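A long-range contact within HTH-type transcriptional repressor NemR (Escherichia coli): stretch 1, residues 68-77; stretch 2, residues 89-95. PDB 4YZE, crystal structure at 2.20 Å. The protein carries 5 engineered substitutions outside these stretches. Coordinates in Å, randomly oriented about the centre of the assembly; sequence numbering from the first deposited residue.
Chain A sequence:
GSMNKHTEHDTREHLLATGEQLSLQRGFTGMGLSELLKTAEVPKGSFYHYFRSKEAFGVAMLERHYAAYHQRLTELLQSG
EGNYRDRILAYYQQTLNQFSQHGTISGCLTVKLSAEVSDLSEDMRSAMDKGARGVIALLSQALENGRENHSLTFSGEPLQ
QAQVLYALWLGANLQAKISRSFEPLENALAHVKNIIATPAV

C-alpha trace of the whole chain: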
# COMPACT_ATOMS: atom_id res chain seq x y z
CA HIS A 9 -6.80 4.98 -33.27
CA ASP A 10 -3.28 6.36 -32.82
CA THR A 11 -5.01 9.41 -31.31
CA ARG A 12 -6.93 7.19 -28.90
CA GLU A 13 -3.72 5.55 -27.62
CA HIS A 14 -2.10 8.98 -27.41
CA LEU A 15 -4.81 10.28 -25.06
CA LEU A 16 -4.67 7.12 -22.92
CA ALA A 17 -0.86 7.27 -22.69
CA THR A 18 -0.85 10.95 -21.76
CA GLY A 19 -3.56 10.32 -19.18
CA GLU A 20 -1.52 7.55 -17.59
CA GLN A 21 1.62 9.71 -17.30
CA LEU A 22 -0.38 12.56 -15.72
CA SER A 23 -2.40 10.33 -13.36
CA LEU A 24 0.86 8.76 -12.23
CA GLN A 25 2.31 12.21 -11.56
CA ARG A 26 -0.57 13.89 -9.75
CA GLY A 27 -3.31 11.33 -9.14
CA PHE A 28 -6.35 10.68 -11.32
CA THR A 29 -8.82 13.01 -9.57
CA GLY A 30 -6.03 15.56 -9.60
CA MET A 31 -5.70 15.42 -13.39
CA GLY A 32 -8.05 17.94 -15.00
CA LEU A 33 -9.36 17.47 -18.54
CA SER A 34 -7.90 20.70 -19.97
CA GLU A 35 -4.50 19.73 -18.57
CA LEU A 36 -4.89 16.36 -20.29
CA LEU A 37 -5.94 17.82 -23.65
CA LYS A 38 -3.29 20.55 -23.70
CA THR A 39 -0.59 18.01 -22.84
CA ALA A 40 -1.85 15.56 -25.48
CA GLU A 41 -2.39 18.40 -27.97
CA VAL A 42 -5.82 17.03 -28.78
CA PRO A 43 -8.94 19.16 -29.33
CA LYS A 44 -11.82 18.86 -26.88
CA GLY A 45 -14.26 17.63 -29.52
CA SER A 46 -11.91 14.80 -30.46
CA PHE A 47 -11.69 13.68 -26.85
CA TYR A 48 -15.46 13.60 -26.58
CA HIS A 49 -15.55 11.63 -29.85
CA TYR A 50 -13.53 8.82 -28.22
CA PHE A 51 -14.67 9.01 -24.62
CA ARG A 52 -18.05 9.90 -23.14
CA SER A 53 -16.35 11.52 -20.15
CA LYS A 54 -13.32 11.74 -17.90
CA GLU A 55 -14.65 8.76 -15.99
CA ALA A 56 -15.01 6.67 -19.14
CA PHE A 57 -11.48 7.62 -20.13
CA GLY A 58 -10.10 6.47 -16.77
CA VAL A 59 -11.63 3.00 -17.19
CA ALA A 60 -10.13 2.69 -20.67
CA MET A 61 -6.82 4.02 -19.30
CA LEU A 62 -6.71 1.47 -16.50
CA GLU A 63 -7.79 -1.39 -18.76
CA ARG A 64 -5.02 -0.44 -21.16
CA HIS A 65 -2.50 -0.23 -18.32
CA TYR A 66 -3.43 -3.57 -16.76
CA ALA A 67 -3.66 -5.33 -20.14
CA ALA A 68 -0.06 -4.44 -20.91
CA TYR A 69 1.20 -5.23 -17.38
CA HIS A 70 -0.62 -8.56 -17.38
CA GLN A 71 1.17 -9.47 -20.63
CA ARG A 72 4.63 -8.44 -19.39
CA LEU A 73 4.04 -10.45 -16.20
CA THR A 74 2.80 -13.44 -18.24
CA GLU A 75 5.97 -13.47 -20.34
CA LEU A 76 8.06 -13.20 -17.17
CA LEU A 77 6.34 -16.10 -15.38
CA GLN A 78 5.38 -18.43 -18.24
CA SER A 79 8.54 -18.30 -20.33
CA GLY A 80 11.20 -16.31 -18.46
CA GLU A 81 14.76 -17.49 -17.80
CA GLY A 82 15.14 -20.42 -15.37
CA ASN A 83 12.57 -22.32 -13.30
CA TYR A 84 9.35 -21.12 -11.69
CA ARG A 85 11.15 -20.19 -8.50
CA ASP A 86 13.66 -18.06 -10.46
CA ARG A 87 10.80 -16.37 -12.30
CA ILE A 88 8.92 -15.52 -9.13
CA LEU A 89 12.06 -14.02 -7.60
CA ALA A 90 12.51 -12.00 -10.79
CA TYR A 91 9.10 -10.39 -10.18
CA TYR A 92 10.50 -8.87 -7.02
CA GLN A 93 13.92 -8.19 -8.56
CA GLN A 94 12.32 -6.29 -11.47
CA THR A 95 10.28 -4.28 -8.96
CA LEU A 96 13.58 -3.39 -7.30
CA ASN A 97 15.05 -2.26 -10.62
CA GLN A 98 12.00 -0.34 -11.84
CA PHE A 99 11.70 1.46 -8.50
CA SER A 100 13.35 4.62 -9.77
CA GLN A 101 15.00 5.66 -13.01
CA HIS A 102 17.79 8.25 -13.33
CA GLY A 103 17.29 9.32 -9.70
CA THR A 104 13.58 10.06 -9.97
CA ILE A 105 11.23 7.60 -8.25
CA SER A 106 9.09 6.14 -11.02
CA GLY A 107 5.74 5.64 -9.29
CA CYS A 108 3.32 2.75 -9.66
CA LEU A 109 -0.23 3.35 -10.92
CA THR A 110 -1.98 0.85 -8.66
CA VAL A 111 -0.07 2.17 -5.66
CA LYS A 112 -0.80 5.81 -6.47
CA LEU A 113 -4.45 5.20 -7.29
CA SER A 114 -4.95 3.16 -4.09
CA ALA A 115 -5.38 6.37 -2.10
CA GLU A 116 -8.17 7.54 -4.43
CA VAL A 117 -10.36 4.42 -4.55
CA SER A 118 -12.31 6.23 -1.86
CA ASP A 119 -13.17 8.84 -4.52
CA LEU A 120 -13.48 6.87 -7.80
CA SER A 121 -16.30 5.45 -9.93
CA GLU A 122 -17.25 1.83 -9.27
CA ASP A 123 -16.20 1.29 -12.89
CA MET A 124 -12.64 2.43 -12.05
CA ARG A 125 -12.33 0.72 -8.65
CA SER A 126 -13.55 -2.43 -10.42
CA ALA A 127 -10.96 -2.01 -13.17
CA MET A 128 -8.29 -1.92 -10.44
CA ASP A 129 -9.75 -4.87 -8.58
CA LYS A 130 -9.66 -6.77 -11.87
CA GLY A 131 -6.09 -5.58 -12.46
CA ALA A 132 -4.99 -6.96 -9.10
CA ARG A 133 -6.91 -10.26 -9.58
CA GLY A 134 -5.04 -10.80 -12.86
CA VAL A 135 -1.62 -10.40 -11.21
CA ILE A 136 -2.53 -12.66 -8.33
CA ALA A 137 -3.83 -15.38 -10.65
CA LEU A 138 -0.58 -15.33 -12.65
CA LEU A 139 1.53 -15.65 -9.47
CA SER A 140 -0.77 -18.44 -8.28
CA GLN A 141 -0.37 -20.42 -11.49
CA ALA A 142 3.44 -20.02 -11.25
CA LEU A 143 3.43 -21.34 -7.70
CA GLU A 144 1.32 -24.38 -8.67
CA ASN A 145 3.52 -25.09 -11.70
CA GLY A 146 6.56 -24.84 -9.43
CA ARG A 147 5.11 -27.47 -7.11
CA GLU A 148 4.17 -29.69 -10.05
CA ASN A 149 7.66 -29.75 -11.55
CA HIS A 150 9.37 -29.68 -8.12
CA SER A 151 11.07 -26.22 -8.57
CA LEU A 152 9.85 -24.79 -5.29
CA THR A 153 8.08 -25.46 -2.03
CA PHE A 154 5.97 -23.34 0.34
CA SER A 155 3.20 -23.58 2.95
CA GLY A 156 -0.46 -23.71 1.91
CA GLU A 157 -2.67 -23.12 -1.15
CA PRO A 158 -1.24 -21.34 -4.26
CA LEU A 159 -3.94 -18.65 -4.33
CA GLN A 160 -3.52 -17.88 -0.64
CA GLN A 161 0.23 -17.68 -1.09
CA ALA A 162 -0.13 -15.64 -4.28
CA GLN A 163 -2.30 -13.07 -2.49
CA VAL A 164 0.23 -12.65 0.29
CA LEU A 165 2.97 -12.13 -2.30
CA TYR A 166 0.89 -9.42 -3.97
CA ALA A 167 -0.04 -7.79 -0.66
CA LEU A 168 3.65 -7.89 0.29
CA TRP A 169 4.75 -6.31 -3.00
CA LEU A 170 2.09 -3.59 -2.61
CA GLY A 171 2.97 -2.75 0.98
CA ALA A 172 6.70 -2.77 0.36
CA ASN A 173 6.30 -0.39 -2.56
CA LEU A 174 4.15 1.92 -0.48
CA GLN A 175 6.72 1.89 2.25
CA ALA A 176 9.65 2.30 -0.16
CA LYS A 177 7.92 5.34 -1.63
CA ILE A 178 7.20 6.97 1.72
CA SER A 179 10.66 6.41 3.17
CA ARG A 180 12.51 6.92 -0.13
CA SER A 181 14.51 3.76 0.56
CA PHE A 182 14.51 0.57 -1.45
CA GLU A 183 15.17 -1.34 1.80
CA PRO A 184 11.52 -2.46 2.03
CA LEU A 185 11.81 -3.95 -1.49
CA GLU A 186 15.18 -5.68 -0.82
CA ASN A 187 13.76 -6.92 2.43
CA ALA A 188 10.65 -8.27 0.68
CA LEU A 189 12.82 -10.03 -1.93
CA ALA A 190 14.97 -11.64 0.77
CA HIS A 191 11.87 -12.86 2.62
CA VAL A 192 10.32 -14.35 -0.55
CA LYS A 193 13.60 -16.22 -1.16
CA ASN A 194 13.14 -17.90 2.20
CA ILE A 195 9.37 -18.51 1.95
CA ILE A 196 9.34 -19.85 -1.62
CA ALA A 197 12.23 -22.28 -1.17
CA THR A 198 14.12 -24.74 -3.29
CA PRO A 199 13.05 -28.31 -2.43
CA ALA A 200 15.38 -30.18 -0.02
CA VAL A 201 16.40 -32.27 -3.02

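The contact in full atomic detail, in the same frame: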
# COMPACT_ATOMS: atom_id res chain seq x y z
N ALA A 68 -1.48 -4.42 -20.57
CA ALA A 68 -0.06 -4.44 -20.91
C ALA A 68 0.77 -5.07 -19.79
O ALA A 68 1.67 -5.85 -20.07
CB ALA A 68 0.42 -3.04 -21.23
N TYR A 69 0.47 -4.70 -18.54
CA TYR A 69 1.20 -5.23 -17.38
C TYR A 69 0.96 -6.73 -17.21
O TYR A 69 1.86 -7.47 -16.82
CB TYR A 69 0.76 -4.51 -16.10
CG TYR A 69 1.58 -4.88 -14.87
CD1 TYR A 69 2.82 -4.29 -14.62
CD2 TYR A 69 1.12 -5.81 -13.96
CE1 TYR A 69 3.57 -4.64 -13.50
CE2 TYR A 69 1.86 -6.17 -12.84
CZ TYR A 69 3.08 -5.58 -12.61
OH TYR A 69 3.79 -5.93 -11.49
N HIS A 70 -0.27 -7.15 -17.49
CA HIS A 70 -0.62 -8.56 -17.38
C HIS A 70 0.21 -9.37 -18.38
O HIS A 70 0.66 -10.48 -18.07
CB HIS A 70 -2.12 -8.76 -17.62
CG HIS A 70 -2.59 -10.16 -17.43
ND1 HIS A 70 -3.00 -10.65 -16.21
CD2 HIS A 70 -2.75 -11.18 -18.31
CE1 HIS A 70 -3.39 -11.91 -16.34
NE2 HIS A 70 -3.23 -12.26 -17.61
N GLN A 71 0.43 -8.80 -19.56
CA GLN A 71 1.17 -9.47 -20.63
C GLN A 71 2.65 -9.56 -20.26
O GLN A 71 3.24 -10.64 -20.32
CB GLN A 71 0.98 -8.75 -21.97
CG GLN A 71 1.34 -9.57 -23.21
CD GLN A 71 0.48 -10.83 -23.37
OE1 GLN A 71 0.90 -11.93 -23.00
NE2 GLN A 71 -0.72 -10.66 -23.92
N ARG A 72 3.24 -8.43 -19.87
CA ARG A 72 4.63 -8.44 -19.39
C ARG A 72 4.84 -9.51 -18.31
O ARG A 72 5.75 -10.33 -18.40
CB ARG A 72 5.03 -7.08 -18.83
CG ARG A 72 5.47 -6.06 -19.86
CD ARG A 72 6.19 -4.89 -19.19
NE ARG A 72 5.33 -4.16 -18.26
CZ ARG A 72 4.41 -3.28 -18.64
NH1 ARG A 72 4.22 -3.02 -19.92
NH2 ARG A 72 3.67 -2.65 -17.73
N LEU A 73 3.97 -9.50 -17.30
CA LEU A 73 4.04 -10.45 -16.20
C LEU A 73 3.88 -11.90 -16.69
O LEU A 73 4.55 -12.80 -16.19
CB LEU A 73 2.96 -10.14 -15.17
CG LEU A 73 3.24 -10.36 -13.68
CD1 LEU A 73 2.03 -10.93 -12.96
CD2 LEU A 73 4.48 -11.22 -13.41
N THR A 74 3.00 -12.12 -17.67
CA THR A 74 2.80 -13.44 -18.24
C THR A 74 4.09 -13.95 -18.88
O THR A 74 4.50 -15.09 -18.65
CB THR A 74 1.69 -13.47 -19.30
OG1 THR A 74 0.45 -13.05 -18.73
CG2 THR A 74 1.51 -14.90 -19.84
N GLU A 75 4.73 -13.10 -19.69
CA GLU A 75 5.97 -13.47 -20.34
C GLU A 75 7.05 -13.77 -19.31
O GLU A 75 7.85 -14.69 -19.49
CB GLU A 75 6.43 -12.35 -21.28
CG GLU A 75 5.37 -11.98 -22.32
CD GLU A 75 5.81 -10.87 -23.26
OE1 GLU A 75 5.69 -9.68 -22.89
OE2 GLU A 75 6.28 -11.20 -24.38
N LEU A 76 7.07 -13.01 -18.22
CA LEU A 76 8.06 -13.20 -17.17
C LEU A 76 7.87 -14.57 -16.50
O LEU A 76 8.83 -15.30 -16.30
CB LEU A 76 7.94 -12.09 -16.12
CG LEU A 76 9.15 -11.62 -15.31
CD1 LEU A 76 8.70 -11.15 -13.93
CD2 LEU A 76 10.24 -12.68 -15.18
N LEU A 77 6.62 -14.90 -16.16
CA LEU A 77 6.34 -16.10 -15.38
C LEU A 77 6.20 -17.38 -16.20
O LEU A 77 6.52 -18.46 -15.71
CB LEU A 77 5.10 -15.88 -14.52
CG LEU A 77 5.24 -14.77 -13.50
CD1 LEU A 77 3.97 -14.66 -12.69
CD2 LEU A 77 6.46 -15.02 -12.60
N LEU A 89 11.11 -14.93 -8.20
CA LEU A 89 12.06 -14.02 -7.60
C LEU A 89 12.30 -12.82 -8.52
O LEU A 89 12.52 -11.70 -8.05
CB LEU A 89 13.39 -14.72 -7.28
CG LEU A 89 13.27 -15.87 -6.28
CD1 LEU A 89 14.63 -16.44 -5.95
CD2 LEU A 89 12.56 -15.44 -5.02
N ALA A 90 12.23 -13.05 -9.83
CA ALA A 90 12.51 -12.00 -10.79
C ALA A 90 11.43 -10.90 -10.73
O ALA A 90 11.70 -9.72 -10.98
CB ALA A 90 12.62 -12.59 -12.19
N TYR A 91 10.21 -11.30 -10.38
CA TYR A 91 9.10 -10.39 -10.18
C TYR A 91 9.49 -9.37 -9.12
O TYR A 91 9.32 -8.17 -9.32
CB TYR A 91 7.86 -11.17 -9.75
CG TYR A 91 6.65 -10.39 -9.25
CD1 TYR A 91 5.92 -9.56 -10.10
CD2 TYR A 91 6.21 -10.54 -7.94
CE1 TYR A 91 4.79 -8.87 -9.64
CE2 TYR A 91 5.10 -9.87 -7.47
CZ TYR A 91 4.38 -9.03 -8.32
OH TYR A 91 3.27 -8.37 -7.83
N TYR A 92 10.04 -9.84 -8.01
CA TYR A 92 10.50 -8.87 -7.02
C TYR A 92 11.77 -8.14 -7.44
O TYR A 92 11.96 -6.98 -7.08
CB TYR A 92 10.68 -9.52 -5.65
CG TYR A 92 9.38 -9.91 -5.00
CD1 TYR A 92 8.69 -9.02 -4.18
CD2 TYR A 92 8.85 -11.17 -5.19
CE1 TYR A 92 7.49 -9.39 -3.57
CE2 TYR A 92 7.66 -11.54 -4.59
CZ TYR A 92 6.99 -10.65 -3.78
OH TYR A 92 5.81 -11.04 -3.19
N GLN A 93 12.66 -8.82 -8.17
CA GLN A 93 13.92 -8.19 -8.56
C GLN A 93 13.66 -7.07 -9.58
O GLN A 93 14.28 -6.01 -9.52
CB GLN A 93 14.92 -9.22 -9.10
CG GLN A 93 16.26 -8.66 -9.55
CD GLN A 93 17.08 -8.05 -8.41
OE1 GLN A 93 17.43 -6.87 -8.45
NE2 GLN A 93 17.38 -8.86 -7.41
N GLN A 94 12.73 -7.32 -10.50
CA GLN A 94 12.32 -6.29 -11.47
C GLN A 94 11.69 -5.07 -10.77
O GLN A 94 11.94 -3.93 -11.15
CB GLN A 94 11.30 -6.87 -12.45
CG GLN A 94 11.65 -6.68 -13.92
CD GLN A 94 11.96 -8.00 -14.61
OE1 GLN A 94 12.74 -8.81 -14.11
NE2 GLN A 94 11.35 -8.22 -15.78
N THR A 95 10.88 -5.34 -9.75
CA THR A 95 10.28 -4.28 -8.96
C THR A 95 11.38 -3.43 -8.36
O THR A 95 11.31 -2.19 -8.40
CB THR A 95 9.41 -4.85 -7.84
OG1 THR A 95 8.37 -5.66 -8.40
CG2 THR A 95 8.79 -3.73 -7.02
O HOH W 1 2.35 -6.33 -9.20

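Both stretches are segments of longer α-helices, and they meet obliquely: their N-to-C directions differ by 131°, somewhat nearer to perpendicular than to antiparallel. At closest approach the axes are 10.5 Å apart, a wide spacing that leaves room for large side chains between the backbones. The nearest alpha carbons, Leu76 CA and Tyr91 CA, are 7.6 Å apart, and the contact is modest, burying 240 Å² in all. Within each helix the backbone polar groups are largely satisfied by the usual i to i+4 hydrogen bonds, such as Leu76 N to Arg72 O at 3.0 Å and Gln94 N to Ala90 O at 2.7 Å. No direct hydrogen bond crosses between the stretches, so their association rests on apolar packing and one bridging water.

The apolar packing centres on Leu76, whose CA-to-CB bond points toward the second helix. Its branched end reaches two consecutive residues there. Leu76 CD2 lies 3.8 Å from Ala90 CB, while Leu76 CD1 lies 3.8 Å from Tyr91 CA and 4.3 Å from Tyr91 CB. The pairing with alanine joins a long side chain to a short one: the single methyl of Ala90 also points toward the partner helix, yet projects so little that the leucine can settle close to the backbone beside it. Gln94, one turn beyond Ala90, borders the same leucine, with Gln94 NE2 4.1 Å from Leu76 CG. This is van der Waals contact, since the leucine carbon offers the amide nothing to bond. The amide end itself rests against the leucine at the margin of the contact; glutamine suits this partly exposed position because its flexible chain can bring that end alongside an apolar neighbour.

Tyr91 supplies the other large surface. Its CA-to-CB bond runs sideways, but with chi1 in the t well the ring extends nearer to the first helix. Leu73, three residues before Leu76 and so roughly one turn earlier, approaches this ring obliquely, with Leu73 CD2 4.0 Å from Tyr91 CD1. Leu73 likewise leaves its backbone sideways and brings its end closer. Both residues are buried, and an aliphatic methyl against aromatic carbon is a favourable pairing where water is excluded.

The polar part of the contact lies between two tyrosines. Tyr69, also in the t rotamer, brings its hydroxyl to the edge of the Tyr91 ring, near the ring plane, with Tyr69 OH 3.6 Å from Tyr91 CE1. The two hydroxyls are joined through a single water, whose oxygen is 2.7 Å from Tyr69 OH and 2.6 Å from Tyr91 OH. Tyrosine suits both positions because its long, rigid side chain carries a hydroxyl, able to donate or accept, far from the backbone; for Tyr91 the ring also offers apolar surface to Leu73.

Two threonines turn their hydroxyls back onto their own helices. Thr74 OG1 donates to His70 O at 2.7 Å, and Thr95 OG1 donates to Tyr91 O at 2.8 Å. Each bond ties the threonine to its own helix, and Thr95 OG1 has a further partner elsewhere in the structure.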